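Local coordinates for peroxisomal membrane protein LPX1 (Saccharomyces cerevisiae, PDB 2Y6U), which hydrolyses acyl esters and lipids as a peroxisomal alpha/beta-hydrolase with esterase, lipase and phospholipase A activity, at residues A209-S212 with E213-K216; M267-Q270 with T271-P274; L332-E335 with R336-H340. All coordinates share one frame; numbering follows the deposited sequence. Where two conformers were deposited one is given.

Interaction 1: A209-S212 with E213-K216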
ATOM      1  N   ALA A 209      -0.146 -39.681 -14.517  1.00 61.93           N
ATOM      2  CA  ALA A 209      -1.034 -40.688 -15.125  1.00 65.48           C
ATOM      3  C   ALA A 209      -2.136 -41.156 -14.157  1.00 65.42           C
ATOM      4  O   ALA A 209      -3.282 -41.370 -14.556  1.00 68.51           O
ATOM      5  CB  ALA A 209      -0.205 -41.899 -15.639  1.00 67.69           C
ATOM      6  N   ASN A 210      -1.762 -41.350 -12.901  1.00 63.33           N
ATOM      7  CA  ASN A 210      -2.661 -41.923 -11.922  1.00 63.94           C
ATOM      8  C   ASN A 210      -2.145 -41.627 -10.536  1.00 61.85           C
ATOM      9  O   ASN A 210      -1.057 -41.055 -10.383  1.00 60.77           O
ATOM     10  CB  ASN A 210      -2.765 -43.439 -12.130  1.00 66.60           C
ATOM     11  CG  ASN A 210      -1.403 -44.114 -12.188  1.00 67.59           C
ATOM     12  OD1 ASN A 210      -0.533 -43.901 -11.326  1.00 66.78           O
ATOM     13  ND2 ASN A 210      -1.207 -44.921 -13.203  1.00 70.97           N
ATOM     14  N   GLU A 211      -2.930 -42.052  -9.548  1.00 61.97           N
ATOM     15  CA  GLU A 211      -2.665 -41.863  -8.131  1.00 60.59           C
ATOM     16  C   GLU A 211      -1.334 -42.487  -7.696  1.00 60.21           C
ATOM     17  O   GLU A 211      -0.587 -41.866  -6.944  1.00 57.57           O
ATOM     18  CB  GLU A 211      -3.831 -42.438  -7.309  1.00 62.65           C
ATOM     19  CG  GLU A 211      -3.647 -42.528  -5.786  1.00 63.27           C
ATOM     20  CD  GLU A 211      -3.508 -41.197  -5.134  1.00 63.72           C
ATOM     21  OE1 GLU A 211      -3.887 -40.172  -5.759  1.00 64.55           O
ATOM     22  OE2 GLU A 211      -3.007 -41.164  -3.990  1.00 63.62           O
ATOM     23  N   SER A 212      -1.016 -43.705  -8.161  1.00 62.09           N
ATOM     24  CA  SER A 212       0.248 -44.324  -7.755  0.70 62.58           C
ATOM     25  C   SER A 212       1.461 -43.497  -8.186  1.00 60.91           C
ATOM     26  O   SER A 212       2.386 -43.320  -7.403  1.00 60.98           O
ATOM     27  CB  SER A 212       0.380 -45.747  -8.302  0.70 65.59           C
ATOM     28  OG  SER A 212      -0.866 -46.402  -8.188  0.70 68.09           O
ATOM     29  N   GLU A 213       1.456 -43.000  -9.429  1.00 61.01           N
ATOM     30  CA  GLU A 213       2.582 -42.220  -9.972  1.00 59.68           C
ATOM     31  C   GLU A 213       2.684 -40.844  -9.284  1.00 56.15           C
ATOM     32  O   GLU A 213       3.783 -40.335  -9.086  1.00 54.05           O
ATOM     33  CB  GLU A 213       2.428 -42.000 -11.481  1.00 61.51           C
ATOM     34  CG  GLU A 213       2.532 -43.265 -12.316  1.00 66.45           C
ATOM     35  CD  GLU A 213       3.928 -43.866 -12.279  1.00 72.16           C
ATOM     36  OE1 GLU A 213       4.894 -43.081 -12.352  1.00 72.30           O
ATOM     37  OE2 GLU A 213       4.064 -45.123 -12.213  1.00 80.51           O
ATOM     38  N   TYR A 214       1.529 -40.274  -8.968  1.00 55.20           N
ATOM     39  CA  TYR A 214       1.446 -39.029  -8.182  1.00 52.31           C
ATOM     40  C   TYR A 214       2.132 -39.174  -6.816  1.00 52.45           C
ATOM     41  O   TYR A 214       3.056 -38.416  -6.501  1.00 51.70           O
ATOM     42  CB  TYR A 214      -0.014 -38.585  -8.003  1.00 52.24           C
ATOM     43  CG  TYR A 214      -0.201 -37.463  -7.001  1.00 48.78           C
ATOM     44  CD1 TYR A 214       0.411 -36.222  -7.188  1.00 46.90           C
ATOM     45  CD2 TYR A 214      -0.951 -37.662  -5.836  1.00 50.26           C
ATOM     46  CE1 TYR A 214       0.256 -35.211  -6.276  1.00 44.78           C
ATOM     47  CE2 TYR A 214      -1.079 -36.679  -4.900  1.00 45.49           C
ATOM     48  CZ  TYR A 214      -0.480 -35.424  -5.118  1.00 46.14           C
ATOM     49  OH  TYR A 214      -0.595 -34.412  -4.165  1.00 39.64           O
ATOM     50  N   VAL A 215       1.694 -40.119  -5.986  1.00 52.78           N
ATOM     51  CA  VAL A 215       2.315 -40.256  -4.684  1.00 52.68           C
ATOM     52  C   VAL A 215       3.813 -40.632  -4.829  1.00 53.15           C
ATOM     53  O   VAL A 215       4.638 -40.157  -4.065  1.00 51.10           O
ATOM     54  CB  VAL A 215       1.525 -41.234  -3.792  1.00 55.99           C
ATOM     55  CG1 VAL A 215       2.323 -41.595  -2.535  1.00 57.90           C
ATOM     56  CG2 VAL A 215       0.125 -40.670  -3.445  1.00 55.15           C
ATOM     57  N   LYS A 216       4.169 -41.467  -5.802  1.00 56.22           N
ATOM     58  CA  LYS A 216       5.583 -41.829  -6.033  1.00 57.87           C
ATOM     59  C   LYS A 216       6.440 -40.589  -6.320  1.00 55.55           C
ATOM     60  O   LYS A 216       7.498 -40.380  -5.721  1.00 54.42           O
ATOM     61  CB  LYS A 216       5.715 -42.809  -7.195  1.00 60.76           C
ATOM     62  CG  LYS A 216       7.165 -43.200  -7.632  1.00 65.34           C
ATOM     63  CD  LYS A 216       7.122 -44.328  -8.693  1.00 70.62           C
ATOM     64  CE  LYS A 216       8.514 -44.844  -9.037  1.00 75.35           C
ATOM     65  NZ  LYS A 216       8.482 -45.944 -10.025  1.00 79.71           N
TER
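The side-chain oxygen OD1 of Asn210 accepts from the backbone N of Glu213 at 2.9 Å. The donor lies almost in line with the side-chain C=O, at a C=O...N angle of 172°. This is an N-cap: Asn210 sits right before helix 211-220 and takes up one of the N-H groups of the first turn. Its CG stands between its own backbone N and carbonyl carbon (chi1 52°), which brings OD1 round to the start of the helix. CG of Glu213 packs against the same oxygen at 3.3 Å, and the amide and carboxylate planes are turned 61° apart. With an alanine here, OD1 would be gone; the N-H of Glu213 would probably lose its cap and the first turn would be likely to fray. The backbone O of Asn210 takes N of Tyr214 at 3.0 Å. Glu211 O then accepts from Val215 N, and Ser212 O from Lys216 N. Glu211 bends at chi2, and its OE2 comes to 3.2 Å from CG2 of Val215. OE1 approaches CD2 of Tyr214 obliquely. The carboxylate is held by salt bridges, OE1 to Lys242 and OE2 to Arg240. Tyr214 is buried, with its hydroxyl bonded to the backbone O of Ile236. The helix start lies on helix 229-239, through Val215 on Ile236, and on strand 253-255, through Tyr214 on Val253 and Thr255.

Interaction 2: M267-Q270 with T271-P274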
ATOM      1  N   MET A 267      11.445 -16.354 -12.140  1.00 32.07           N
ATOM      2  CA  MET A 267      11.862 -15.830 -13.430  1.00 33.43           C
ATOM      3  C   MET A 267      11.726 -14.310 -13.496  1.00 33.40           C
ATOM      4  O   MET A 267      12.060 -13.720 -14.478  1.00 35.77           O
ATOM      5  CB  MET A 267      10.976 -16.452 -14.515  1.00 35.23           C
ATOM      6  CG  MET A 267      11.250 -17.998 -14.640  1.00 38.45           C
ATOM      7  SD  MET A 267       9.989 -18.872 -15.671  1.00 39.93           S
ATOM      8  CE  MET A 267      10.360 -18.186 -17.259  1.00 40.86           C
ATOM      9  N   ASN A 268      11.244 -13.694 -12.434  1.00 32.18           N
ATOM     10  CA  ASN A 268      10.766 -12.289 -12.542  1.00 33.13           C
ATOM     11  C   ASN A 268      11.341 -11.355 -11.473  1.00 32.28           C
ATOM     12  O   ASN A 268      10.867 -10.212 -11.349  1.00 29.55           O
ATOM     13  CB  ASN A 268       9.249 -12.372 -12.269  1.00 34.10           C
ATOM     14  CG  ASN A 268       8.503 -11.319 -12.965  1.00 38.59           C
ATOM     15  OD1 ASN A 268       8.945 -10.738 -14.000  1.00 42.35           O
ATOM     16  ND2 ASN A 268       7.373 -10.946 -12.353  1.00 40.38           N
ATOM     17  N   MET A 269      12.333 -11.845 -10.727  1.00 31.46           N
ATOM     18  CA  MET A 269      12.805 -11.193  -9.472  1.00 31.20           C
ATOM     19  C   MET A 269      13.326  -9.843  -9.744  1.00 30.77           C
ATOM     20  O   MET A 269      13.102  -8.948  -8.933  1.00 29.38           O
ATOM     21  CB  MET A 269      13.956 -11.922  -8.854  1.00 32.60           C
ATOM     22  CG  MET A 269      13.647 -13.150  -8.214  1.00 41.50           C
ATOM     23  SD  MET A 269      12.813 -13.006  -6.603  1.00 42.71           S
ATOM     24  CE  MET A 269      13.616 -12.052  -5.375  1.00 30.52           C
ATOM     25  N   GLN A 270      13.946  -9.625 -10.910  1.00 30.55           N
ATOM     26  CA  GLN A 270      14.529  -8.356 -11.148  1.00 33.33           C
ATOM     27  C   GLN A 270      13.532  -7.221 -11.296  1.00 32.69           C
ATOM     28  O   GLN A 270      13.893  -6.027 -11.214  1.00 31.09           O
ATOM     29  CB  GLN A 270      15.421  -8.393 -12.388  1.00 38.24           C
ATOM     30  CG  GLN A 270      16.458  -9.499 -12.244  1.00 40.63           C
ATOM     31  CD  GLN A 270      15.985 -10.934 -12.671  1.00 47.93           C
ATOM     32  OE1 GLN A 270      14.745 -11.257 -12.922  1.00 42.43           O
ATOM     33  NE2 GLN A 270      17.008 -11.829 -12.747  1.00 49.15           N
ATOM     34  N   THR A 271      12.267  -7.554 -11.489  1.00 32.55           N
ATOM     35  CA  THR A 271      11.313  -6.476 -11.793  1.00 31.69           C
ATOM     36  C   THR A 271      10.708  -5.942 -10.453  1.00 29.76           C
ATOM     37  O   THR A 271       9.941  -4.952 -10.487  1.00 34.23           O
ATOM     38  CB  THR A 271      10.112  -6.991 -12.649  1.00 31.16           C
ATOM     39  OG1 THR A 271       9.406  -7.961 -11.850  1.00 27.90           O
ATOM     40  CG2 THR A 271      10.586  -7.642 -13.985  1.00 33.46           C
ATOM     41  N   PHE A 272      10.977  -6.530  -9.311  1.00 27.09           N
ATOM     42  CA  PHE A 272      10.458  -6.029  -8.064  1.00 25.54           C
ATOM     43  C   PHE A 272      11.424  -6.080  -6.880  1.00 26.44           C
ATOM     44  O   PHE A 272      11.201  -5.446  -5.852  1.00 26.55           O
ATOM     45  CB  PHE A 272       9.098  -6.796  -7.719  1.00 24.80           C
ATOM     46  CG  PHE A 272       9.224  -8.279  -7.649  1.00 23.86           C
ATOM     47  CD1 PHE A 272       9.796  -8.842  -6.558  1.00 22.06           C
ATOM     48  CD2 PHE A 272       8.808  -9.116  -8.705  1.00 24.02           C
ATOM     49  CE1 PHE A 272      10.022 -10.171  -6.473  1.00 24.77           C
ATOM     50  CE2 PHE A 272       8.966 -10.469  -8.602  1.00 23.54           C
ATOM     51  CZ  PHE A 272       9.571 -11.007  -7.468  1.00 24.48           C
ATOM     52  N   ALA A 273      12.499  -6.874  -6.951  1.00 25.18           N
ATOM     53  CA  ALA A 273      13.375  -6.976  -5.830  1.00 25.39           C
ATOM     54  C   ALA A 273      14.075  -5.569  -5.540  1.00 23.92           C
ATOM     55  O   ALA A 273      14.262  -5.310  -4.400  1.00 25.80           O
ATOM     56  CB  ALA A 273      14.494  -8.120  -6.013  1.00 26.21           C
ATOM     57  N   PRO A 274      14.458  -4.771  -6.525  1.00 23.69           N
ATOM     58  CA  PRO A 274      15.192  -3.540  -6.187  1.00 25.59           C
ATOM     59  C   PRO A 274      14.400  -2.621  -5.261  1.00 24.80           C
ATOM     60  O   PRO A 274      14.960  -2.022  -4.359  1.00 23.28           O
ATOM     61  CB  PRO A 274      15.414  -2.896  -7.539  1.00 26.46           C
ATOM     62  CG  PRO A 274      15.735  -4.167  -8.436  1.00 30.70           C
ATOM     63  CD  PRO A 274      14.575  -4.997  -7.989  1.00 27.92           C
TER
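A short 3-10 turn leads into helix 273-279, and two successive carbonyls, of Asn268 and Met269, tie it together. Asn268 O accepts twice from Thr271. The hydroxyl OG1 gives the shorter bond, 2.7 Å, and comes nearly end-on to the C=O. The backbone N of Thr271 donates from above the carbonyl plane at 3.0 Å. With chi1 at 63°, OG1 of Thr271 is turned back between its own N and carbonyl carbon, close enough to share this acceptor. Met269 O also takes two donors, Ala273 N at 2.9 Å and Phe272 N at 3.2 Å. This shared acceptor marks the passage from 3-10 turn to alpha helix, with Phe272 at the N-cap position. The Phe272 ring folds back over the turn. CA of Met269 lies over one face in a CH-pi contact, 4.2 Å from the ring centroid. The methionine sulfur makes an oblique Met-aromatic contact, with SD 3.9 Å from CZ of Phe272. Beyond it, CE of Met269 reaches CB of Ala273. The Phe272 ring also meets the rings of Trp114 and Phe149. ND2 of Asn268 is bonded to OD1 of Asn111, and Phe374 of the second subunit packs on Asn268.

Interaction 3: L332-E335 with R336-H340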
ATOM      1  N   LEU A 332      11.987 -27.658  15.405  1.00 35.21           N
ATOM      2  CA  LEU A 332      13.050 -26.661  15.698  1.00 34.29           C
ATOM      3  C   LEU A 332      12.630 -25.249  15.347  1.00 32.03           C
ATOM      4  O   LEU A 332      12.852 -24.341  16.130  1.00 31.92           O
ATOM      5  CB  LEU A 332      14.379 -27.014  15.022  1.00 35.73           C
ATOM      6  CG  LEU A 332      15.016 -28.327  15.535  1.00 39.01           C
ATOM      7  CD1 LEU A 332      16.304 -28.645  14.766  1.00 41.31           C
ATOM      8  CD2 LEU A 332      15.270 -28.292  17.051  1.00 42.76           C
ATOM      9  N   VAL A 333      11.973 -25.082  14.199  1.00 30.38           N
ATOM     10  CA  VAL A 333      11.489 -23.790  13.778  1.00 29.22           C
ATOM     11  C   VAL A 333      10.380 -23.252  14.735  1.00 30.32           C
ATOM     12  O   VAL A 333      10.398 -22.101  15.184  1.00 29.66           O
ATOM     13  CB  VAL A 333      10.999 -23.820  12.338  1.00 27.69           C
ATOM     14  CG1 VAL A 333      10.420 -22.432  11.889  1.00 24.87           C
ATOM     15  CG2 VAL A 333      12.163 -24.195  11.345  1.00 29.44           C
ATOM     16  N   ILE A 334       9.493 -24.139  15.135  1.00 31.66           N
ATOM     17  CA  ILE A 334       8.428 -23.759  16.031  1.00 32.08           C
ATOM     18  C   ILE A 334       8.963 -23.311  17.391  1.00 33.08           C
ATOM     19  O   ILE A 334       8.503 -22.299  17.987  1.00 30.45           O
ATOM     20  CB  ILE A 334       7.454 -24.909  16.163  1.00 32.32           C
ATOM     21  CG1 ILE A 334       6.670 -25.075  14.872  1.00 30.68           C
ATOM     22  CG2 ILE A 334       6.507 -24.744  17.385  1.00 33.55           C
ATOM     23  CD1 ILE A 334       5.983 -26.493  14.734  1.00 34.17           C
ATOM     24  N   GLU A 335       9.986 -24.024  17.857  1.00 34.32           N
ATOM     25  CA  GLU A 335      10.577 -23.667  19.150  1.00 35.29           C
ATOM     26  C   GLU A 335      11.142 -22.301  19.099  1.00 33.05           C
ATOM     27  O   GLU A 335      10.943 -21.548  20.039  1.00 34.66           O
ATOM     28  CB  GLU A 335      11.620 -24.667  19.634  1.00 37.30           C
ATOM     29  CG  GLU A 335      12.229 -24.256  20.934  1.00 44.79           C
ATOM     30  CD  GLU A 335      13.411 -23.210  20.801  1.00 51.71           C
ATOM     31  OE1 GLU A 335      14.042 -23.081  19.702  1.00 53.65           O
ATOM     32  OE2 GLU A 335      13.728 -22.538  21.825  1.00 52.91           O
ATOM     33  N   ARG A 336      11.741 -21.920  17.964  1.00 31.60           N
ATOM     34  CA  ARG A 336      12.174 -20.559  17.808  1.00 31.85           C
ATOM     35  C   ARG A 336      11.076 -19.519  17.715  1.00 29.75           C
ATOM     36  O   ARG A 336      11.159 -18.476  18.336  1.00 32.09           O
ATOM     37  CB  ARG A 336      13.114 -20.369  16.607  1.00 30.58           C
ATOM     38  CG  ARG A 336      14.356 -21.180  16.665  1.00 34.14           C
ATOM     39  CD  ARG A 336      15.422 -20.455  17.510  1.00 39.68           C
ATOM     40  NE  ARG A 336      15.278 -20.703  18.911  1.00 36.88           N
ATOM     41  CZ  ARG A 336      15.751 -19.927  19.888  1.00 42.42           C
ATOM     42  NH1 ARG A 336      16.513 -18.782  19.693  1.00 39.69           N
ATOM     43  NH2 ARG A 336      15.500 -20.344  21.106  1.00 42.08           N
ATOM     44  N   ILE A 337      10.090 -19.783  16.910  1.00 29.45           N
ATOM     45  CA  ILE A 337       9.000 -18.862  16.745  1.00 27.72           C
ATOM     46  C   ILE A 337       8.343 -18.623  18.152  1.00 29.42           C
ATOM     47  O   ILE A 337       8.130 -17.461  18.581  1.00 29.11           O
ATOM     48  CB  ILE A 337       7.955 -19.442  15.810  1.00 26.79           C
ATOM     49  CG1 ILE A 337       8.458 -19.513  14.349  1.00 27.77           C
ATOM     50  CG2 ILE A 337       6.612 -18.683  15.981  1.00 26.11           C
ATOM     51  CD1 ILE A 337       7.534 -20.223  13.328  1.00 27.39           C
ATOM     52  N   ASN A 338       8.135 -19.689  18.916  1.00 30.14           N
ATOM     53  CA  ASN A 338       7.510 -19.525  20.241  1.00 32.10           C
ATOM     54  C   ASN A 338       8.389 -18.701  21.184  1.00 33.44           C
ATOM     55  O   ASN A 338       7.908 -17.872  21.959  1.00 33.28           O
ATOM     56  CB  ASN A 338       7.191 -20.880  20.857  1.00 34.22           C
ATOM     57  CG  ASN A 338       6.043 -21.588  20.133  1.00 36.46           C
ATOM     58  OD1 ASN A 338       5.325 -20.939  19.314  1.00 36.48           O
ATOM     59  ND2 ASN A 338       5.902 -22.883  20.365  1.00 34.44           N
ATOM     60  N   HIS A 339       9.691 -19.003  21.169  1.00 32.59           N
ATOM     61  CA  HIS A 339      10.627 -18.290  21.986  1.00 33.96           C
ATOM     62  C   HIS A 339      10.546 -16.806  21.687  1.00 30.78           C
ATOM     63  O   HIS A 339      10.403 -15.946  22.593  1.00 33.42           O
ATOM     64  CB  HIS A 339      12.085 -18.816  21.721  1.00 32.98           C
ATOM     65  CG  HIS A 339      13.132 -17.950  22.335  1.00 38.15           C
ATOM     66  ND1 HIS A 339      13.372 -17.951  23.690  1.00 43.36           N
ATOM     67  CD2 HIS A 339      13.976 -17.024  21.797  1.00 36.71           C
ATOM     68  CE1 HIS A 339      14.350 -17.101  23.961  1.00 45.17           C
ATOM     69  NE2 HIS A 339      14.708 -16.502  22.838  1.00 42.86           N
ATOM     70  N   HIS A 340      10.625 -16.469  20.407  1.00 31.46           N
ATOM     71  CA  HIS A 340      10.699 -15.057  20.056  1.00 29.94           C
ATOM     72  C   HIS A 340       9.413 -14.336  20.304  1.00 30.08           C
ATOM     73  O   HIS A 340       9.409 -13.185  20.726  1.00 32.80           O
ATOM     74  CB  HIS A 340      11.200 -14.833  18.640  1.00 29.49           C
ATOM     75  CG  HIS A 340      12.626 -15.175  18.471  1.00 27.36           C
ATOM     76  ND1 HIS A 340      13.639 -14.509  19.134  1.00 32.01           N
ATOM     77  CD2 HIS A 340      13.203 -16.197  17.803  1.00 29.71           C
ATOM     78  CE1 HIS A 340      14.792 -15.099  18.840  1.00 35.72           C
ATOM     79  NE2 HIS A 340      14.554 -16.104  18.004  1.00 29.30           N
TER
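This is an intrahelical contact on helix 330-347, which packs against the main beta-sheet. It carries a salt bridge between neighbours in sequence, Glu335 and Arg336. The two side chains run alongside each other, and the guanidinium grips the carboxylate side-on. NE of Arg336 donates to OE1 of Glu335 at 2.8 Å, and NH2 of Arg336 to OE2 of Glu335 at 2.9 Å. The two planes are only 22° apart, and both N-H...O hydrogen bonds are nearly straight. Two bonds, one to each oxygen, hold the flat groups against rotation. Arg336 bends at chi2 (-84°) and chi3 (84°), which curls its end back to Glu335. NH1 of Arg336 forms a second salt bridge, to Asp316, so the guanidinium joins two carboxylates. NH2 also lies 3.5 Å above one face of the His339 ring, offset toward its rim. On the buried side CG1 of Val333 meets CD1 of Ile337 at 3.9 Å. CG2 of Ile334 lies 3.6 Å from ND2 of Asn338, whose amide nitrogen bonds to the backbone O of Arg74. Backbone bonds from residue i+4 to i, such as Asn338 N to Ile334 O, form the helix that carries these side chains. Val333 and Ile337 touch Ile168 and Ile166 of strand 164-168. The arrangement is that of an amphipathic helix laid on the central sheet of an alpha/beta-hydrolase.

Overall arrangement
The three contacts follow one another along the chain and do not touch. The centres of interactions 1 and 2 are about 35 Å apart, as are those of 1 and 3. The centres of interactions 2 and 3 are about 30 Å apart, on opposite sides of the chain's centre. Interactions 1 and 2 belong to the region between strands 164-168 and 286-292 of the main sheet. Interaction 1 starts helix 211-220 at the surface, and interaction 2 starts helix 273-279 close to the second subunit. Interaction 3 is on helix 330-347, after 313-318, the last strand of the main sheet along the chain. Two helix starts in the long insertion are thus set apart from a helix packed on the core sheet.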